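Local coordinates for IPT/TIG domain-containing protein BACOVA_02650 (Bacteroides ovatus, PDB 5E7G), which binds polysaccharide at the cell surface and probably captures xyloglucan before its transport into the periplasm for degradation, at residues F127-A132 / C183-A188. Sequence-based numbering, arbitrary orientation.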
ATOM      1  N   PHE A 127       6.922 -10.938  24.372  1.00 43.77           N
ATOM      2  CA  PHE A 127       6.157 -10.183  25.358  1.00 48.71           C
ATOM      3  C   PHE A 127       6.244 -10.854  26.727  1.00 47.71           C
ATOM      4  O   PHE A 127       5.231 -11.087  27.383  1.00 54.26           O
ATOM      5  CB  PHE A 127       4.694 -10.040  24.923  1.00 51.41           C
ATOM      6  CG  PHE A 127       4.498  -9.175  23.711  1.00 47.30           C
ATOM      7  CD1 PHE A 127       5.288  -8.059  23.499  1.00 47.69           C
ATOM      8  CD2 PHE A 127       3.520  -9.482  22.785  1.00 43.34           C
ATOM      9  CE1 PHE A 127       5.104  -7.268  22.389  1.00 48.71           C
ATOM     10  CE2 PHE A 127       3.336  -8.691  21.671  1.00 46.49           C
ATOM     11  CZ  PHE A 127       4.127  -7.586  21.475  1.00 45.37           C
ATOM     12  N   TYR A 128       7.467 -11.156  27.146  1.00 57.09           N
ATOM     13  CA  TYR A 128       7.717 -11.748  28.450  1.00 50.85           C
ATOM     14  C   TYR A 128       7.721 -10.666  29.514  1.00 50.72           C
ATOM     15  O   TYR A 128       8.218  -9.563  29.278  1.00 59.37           O
ATOM     16  CB  TYR A 128       9.067 -12.482  28.466  1.00 55.52           C
ATOM     17  CG  TYR A 128       9.248 -13.511  27.369  1.00 52.58           C
ATOM     18  CD1 TYR A 128       8.482 -14.668  27.344  1.00 52.77           C
ATOM     19  CD2 TYR A 128      10.205 -13.338  26.375  1.00 55.49           C
ATOM     20  CE1 TYR A 128       8.648 -15.616  26.354  1.00 55.02           C
ATOM     21  CE2 TYR A 128      10.381 -14.288  25.377  1.00 50.94           C
ATOM     22  CZ  TYR A 128       9.597 -15.422  25.376  1.00 54.13           C
ATOM     23  OH  TYR A 128       9.757 -16.369  24.394  1.00 62.09           O
ATOM     24  N   GLU A 129       7.173 -10.977  30.682  1.00 48.68           N
ATOM     25  CA  GLU A 129       7.361 -10.125  31.853  1.00 49.34           C
ATOM     26  C   GLU A 129       6.817  -8.711  31.632  1.00 47.65           C
ATOM     27  O   GLU A 129       7.408  -7.728  32.081  1.00 53.09           O
ATOM     28  CB  GLU A 129       8.853 -10.073  32.215  1.00 49.71           C
ATOM     29  CG  GLU A 129       9.481 -11.462  32.395  1.00 52.58           C
ATOM     30  CD  GLU A 129      11.001 -11.442  32.430  1.00 53.61           C
ATOM     31  OE1 GLU A 129      11.586 -12.168  33.261  1.00 59.75           O
ATOM     32  OE2 GLU A 129      11.610 -10.719  31.618  1.00 59.41           O
ATOM     33  N   VAL A 130       5.692  -8.619  30.929  1.00 57.97           N
ATOM     34  CA  VAL A 130       5.013  -7.343  30.723  1.00 56.39           C
ATOM     35  C   VAL A 130       4.673  -6.704  32.067  1.00 54.38           C
ATOM     36  O   VAL A 130       3.934  -7.273  32.868  1.00 59.83           O
ATOM     37  CB  VAL A 130       3.719  -7.523  29.890  1.00 58.42           C
ATOM     38  CG1 VAL A 130       2.949  -6.207  29.766  1.00 58.49           C
ATOM     39  CG2 VAL A 130       4.055  -8.074  28.513  1.00 53.85           C
ATOM     40  N   GLN A 131       5.225  -5.521  32.308  1.00 58.76           N
ATOM     41  CA  GLN A 131       4.965  -4.788  33.542  1.00 57.57           C
ATOM     42  C   GLN A 131       3.798  -3.813  33.369  1.00 65.51           C
ATOM     43  O   GLN A 131       2.858  -3.808  34.166  1.00 69.56           O
ATOM     44  CB  GLN A 131       6.226  -4.039  33.980  1.00 57.82           C
ATOM     45  CG  GLN A 131       7.390  -4.959  34.327  1.00 56.53           C
ATOM     46  CD  GLN A 131       8.687  -4.209  34.540  1.00 67.68           C
ATOM     47  OE1 GLN A 131       8.804  -3.033  34.190  1.00 72.55           O
ATOM     48  NE2 GLN A 131       9.674  -4.888  35.115  1.00 68.71           N
ATOM     49  N   ALA A 132       3.862  -2.999  32.318  1.00 66.25           N
ATOM     50  CA  ALA A 132       2.834  -2.001  32.047  1.00 62.35           C
ATOM     51  C   ALA A 132       2.601  -1.828  30.547  1.00 64.50           C
ATOM     52  O   ALA A 132       3.449  -2.185  29.725  1.00 61.07           O
ATOM     53  CB  ALA A 132       3.220  -0.672  32.674  1.00 60.77           C
ATOM     54  N   CYS A 183       8.358  -3.994  29.372  1.00 59.29           N
ATOM     55  CA  CYS A 183       8.789  -5.284  29.911  1.00 58.57           C
ATOM     56  C   CYS A 183       9.992  -5.108  30.829  1.00 55.71           C
ATOM     57  O   CYS A 183      10.599  -4.038  30.871  1.00 62.86           O
ATOM     58  CB  CYS A 183       9.126  -6.258  28.780  1.00 49.95           C
ATOM     59  SG  CYS A 183       7.713  -6.733  27.765  1.00 57.77           S
ATOM     60  N   TYR A 184      10.321  -6.165  31.566  1.00 55.22           N
ATOM     61  CA  TYR A 184      11.468  -6.165  32.470  1.00 56.24           C
ATOM     62  C   TYR A 184      12.759  -5.857  31.717  1.00 56.60           C
ATOM     63  O   TYR A 184      13.549  -5.015  32.145  1.00 59.94           O
ATOM     64  CB  TYR A 184      11.576  -7.520  33.177  1.00 58.31           C
ATOM     65  CG  TYR A 184      12.663  -7.616  34.228  1.00 54.74           C
ATOM     66  CD1 TYR A 184      13.995  -7.788  33.869  1.00 55.76           C
ATOM     67  CD2 TYR A 184      12.350  -7.566  35.581  1.00 57.76           C
ATOM     68  CE1 TYR A 184      14.989  -7.885  34.825  1.00 58.98           C
ATOM     69  CE2 TYR A 184      13.336  -7.667  36.546  1.00 62.24           C
ATOM     70  CZ  TYR A 184      14.656  -7.825  36.160  1.00 61.79           C
ATOM     71  OH  TYR A 184      15.644  -7.925  37.114  1.00 53.07           O
ATOM     72  N   THR A 185      12.966  -6.543  30.598  1.00 57.23           N
ATOM     73  CA  THR A 185      14.197  -6.407  29.822  1.00 52.47           C
ATOM     74  C   THR A 185      14.310  -5.021  29.198  1.00 56.28           C
ATOM     75  O   THR A 185      15.376  -4.411  29.222  1.00 56.77           O
ATOM     76  CB  THR A 185      14.277  -7.475  28.705  1.00 57.60           C
ATOM     77  OG1 THR A 185      14.307  -8.781  29.291  1.00 61.94           O
ATOM     78  CG2 THR A 185      15.530  -7.295  27.847  1.00 48.59           C
ATOM     79  N   SER A 186      13.202  -4.540  28.641  1.00 62.20           N
ATOM     80  CA  SER A 186      13.155  -3.244  27.968  1.00 53.07           C
ATOM     81  C   SER A 186      11.712  -2.942  27.546  1.00 54.23           C
ATOM     82  O   SER A 186      10.783  -3.643  27.945  1.00 55.19           O
ATOM     83  CB  SER A 186      14.082  -3.224  26.747  1.00 49.30           C
ATOM     84  OG  SER A 186      13.690  -4.202  25.801  1.00 60.37           O
ATOM     85  N   SER A 187      11.532  -1.906  26.735  1.00 48.67           N
ATOM     86  CA  SER A 187      10.208  -1.506  26.275  1.00 49.63           C
ATOM     87  C   SER A 187      10.128  -1.505  24.756  1.00 49.83           C
ATOM     88  O   SER A 187      11.119  -1.244  24.078  1.00 53.99           O
ATOM     89  CB  SER A 187       9.866  -0.125  26.814  1.00 51.21           C
ATOM     90  OG  SER A 187      10.014  -0.102  28.220  1.00 68.10           O
ATOM     91  N   ALA A 188       8.945  -1.805  24.231  1.00 45.78           N
ATOM     92  CA  ALA A 188       8.716  -1.782  22.790  1.00 49.82           C
ATOM     93  C   ALA A 188       7.714  -0.685  22.445  1.00 54.08           C
ATOM     94  O   ALA A 188       6.787  -0.425  23.213  1.00 54.00           O
ATOM     95  CB  ALA A 188       8.223  -3.127  22.302  1.00 53.26           C
TER
HETATM   96  O   HOH W   1      11.537  -8.681  29.870  1.00 54.19           O
HETATM   97  O   HOH W   2      14.034 -10.377  31.252  1.00 49.18           O
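At one end of the second IPT/TIG domain, an immunoglobulin-like sandwich, the turn 183-186 between strands 178-183 and 187-193 meets the loop 127-129 that leads into strand 130-136. Cys183 and Tyr184 lie against Glu129 and Gln131. The backbone tie is slight: Tyr184 N gives a weak, bent hydrogen bond to Glu129 O (3.3 Å, 138° at the hydrogen), and the same oxygen receives a CA-H contact from Cys183 CA. Cys183 SG lies 3.2 Å from Tyr128 O and 4.0 Å from Val130 CG2. Glu129 runs extended beyond CG, which carries its OE2 over Tyr184 CB (3.6 Å); carboxylate and ring planes stand 43° apart. A water extends this reach to Thr185: it lies 2.7 Å from Glu129 OE2 and accepts from Thr185 N at 2.7 Å. Gln131 lays its amide across the start of the turn, NE2 3.4 Å from Tyr184 CA, its plane 76° from the ring. Beyond the turn, Tyr184 stacks on His97 and hydrogen-bonds Asp23 through OH, and Thr185 OG1 hydrogen-bonds Ser100 O, joining this end of the domain to the preceding part of the chain; inward, Phe127 and Val130 pack on Ile165 of strand 164-168 and Val158 of strand 156-158, while Gln131 and Ala132 pair together opposite the single residue Glu182 of strand 178-183, a classic beta bulge.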